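Local coordinates for Alr3790 protein (Anabaena sp., PDB 3HIX), which is of unknown function but adopts a rhodanese-like fold and may take part in sulfur transfer, at residues D27-I30 against M31-A35. Numbering follows the deposited sequence.
With MN (manganese (II) ion), chain D.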
loop_
_atom_site.group_PDB
_atom_site.type_symbol
_atom_site.label_atom_id
_atom_site.label_comp_id
_atom_site.label_asym_id
_atom_site.label_seq_id
_atom_site.Cartn_x
_atom_site.Cartn_y
_atom_site.Cartn_z
ATOM N N ASP A 27 4.565 -7.125 -9.918
ATOM C CA ASP A 27 4.771 -8.570 -9.773
ATOM C C ASP A 27 3.667 -9.245 -8.996
ATOM O O ASP A 27 3.612 -10.471 -8.926
ATOM C CB ASP A 27 6.093 -8.869 -9.053
ATOM C CG ASP A 27 7.299 -8.485 -9.873
ATOM O OD1 ASP A 27 7.138 -8.344 -11.099
ATOM O OD2 ASP A 27 8.398 -8.336 -9.297
ATOM N N GLY A 28 2.804 -8.445 -8.391
ATOM C CA GLY A 28 1.721 -8.994 -7.605
ATOM C C GLY A 28 1.368 -8.131 -6.414
ATOM O O GLY A 28 2.218 -7.804 -5.585
ATOM N N HIS A 29 0.100 -7.757 -6.329
ATOM C CA HIS A 29 -0.369 -6.941 -5.225
ATOM C C HIS A 29 -1.763 -7.378 -4.809
ATOM O O HIS A 29 -2.412 -8.151 -5.511
ATOM C CB HIS A 29 -0.389 -5.464 -5.632
ATOM C CG HIS A 29 -1.229 -5.173 -6.834
ATOM N ND1 HIS A 29 -2.592 -4.982 -6.762
ATOM C CD2 HIS A 29 -0.897 -5.020 -8.138
ATOM C CE1 HIS A 29 -3.063 -4.721 -7.968
ATOM N NE2 HIS A 29 -2.054 -4.737 -8.822
ATOM N N ILE A 30 -2.217 -6.881 -3.665
ATOM C CA ILE A 30 -3.546 -7.194 -3.169
ATOM C C ILE A 30 -4.544 -6.637 -4.177
ATOM O O ILE A 30 -4.441 -5.486 -4.613
ATOM C CB ILE A 30 -3.774 -6.556 -1.770
ATOM C CG1 ILE A 30 -2.890 -7.256 -0.735
ATOM C CG2 ILE A 30 -5.243 -6.630 -1.378
ATOM C CD1 ILE A 30 -3.055 -6.731 0.689
HETATM N N MSE A 31 -5.505 -7.465 -4.564
HETATM C CA MSE A 31 -6.501 -7.046 -5.534
HETATM C C MSE A 31 -7.165 -5.751 -5.096
HETATM O O MSE A 31 -7.662 -5.644 -3.975
HETATM C CB MSE A 31 -7.558 -8.141 -5.708
HETATM C CG MSE A 31 -8.655 -7.813 -6.719
HETATM SE SE MSE A 31 -9.818 -9.347 -7.040
HETATM C CE MSE A 31 -8.548 -10.490 -7.947
ATOM N N GLY A 32 -7.167 -4.767 -5.986
ATOM C CA GLY A 32 -7.787 -3.492 -5.677
ATOM C C GLY A 32 -6.917 -2.486 -4.943
ATOM O O GLY A 32 -7.328 -1.339 -4.744
ATOM N N ALA A 33 -5.724 -2.892 -4.528
ATOM C CA ALA A 33 -4.842 -1.972 -3.816
ATOM C C ALA A 33 -4.276 -0.951 -4.785
ATOM O O ALA A 33 -4.058 -1.252 -5.958
ATOM C CB ALA A 33 -3.708 -2.739 -3.147
HETATM N N MSE A 34 -4.040 0.260 -4.295
HETATM C CA MSE A 34 -3.484 1.328 -5.117
HETATM C C MSE A 34 -1.973 1.405 -4.955
HETATM O O MSE A 34 -1.448 1.229 -3.849
HETATM C CB MSE A 34 -4.076 2.671 -4.711
HETATM C CG MSE A 34 -5.582 2.708 -4.653
HETATM SE SE MSE A 34 -6.140 4.471 -4.087
HETATM C CE MSE A 34 -5.658 5.438 -5.685
ATOM N N ALA A 35 -1.281 1.673 -6.055
ATOM C CA ALA A 35 0.170 1.803 -6.039
ATOM C C ALA A 35 0.564 3.186 -5.519
ATOM O O ALA A 35 0.301 4.200 -6.157
ATOM C CB ALA A 35 0.730 1.611 -7.432
HETATM MN MN MN D . 8.532 -7.889 -12.673
HETATM O O HOH W 1 10.312 -8.209 -11.226
HETATM O O HOH W 2 8.549 -5.682 -11.859
HETATM O O HOH W 3 8.414 -9.857 -13.524
#
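Ile-30 and Ala-33 close a type II beta turn and illustrate how one carbonyl oxygen can tie a side chain to a turn. Ala-33 N donates to Ile-30 O at 2.9 Å in a fairly straight bond (161° at the hydrogen). His-29 ND1 also donates to Ile-30 O, at 2.9 Å, from the opposite face of the carbonyl plane. The acceptor lies almost in the imidazole plane, 9° from it, but the ring nitrogen stands well above the carbonyl plane. A chi1 of 57°, which places CG between the backbone N and the carbonyl carbon, turns the ring toward the turn. Glu-100, from the C-terminal tag, takes the hydrogen bond of NE2, so that partner is not native; in this construct both ring nitrogens are engaged and the ring's rotation is fixed.

Apolar contact is modest: the CB atoms of Ile-30 and Ala-33 meet at 4.1 Å. The selenomethionine Met-31 directs its chain away, and Gly-32 takes the positive phi that suits the third position of a type II turn. The Gly-His-Ile-x-Gly-Ala sequence is a recognisable rhodanese signature.

Metal binding lies at the far end, where Asp-27 OD1 holds manganese at 2.1 Å. Its OD2 accepts a bond from a metal-bound water at 2.7 Å, which steadies the carboxylate. His-102 and His-104 complete the site and belong to the tag, so this manganese need not be native.

The turn links strand 29-30, paired antiparallel with strand 97-98, to strand 34-35 at the edge of the parallel sheet. On the side of strand 15-18, Ile-30 and Ala-33 touch Ile-16, while Tyr-25 of helix 22-26 stacks on His-29 and bonds Ala-33 O.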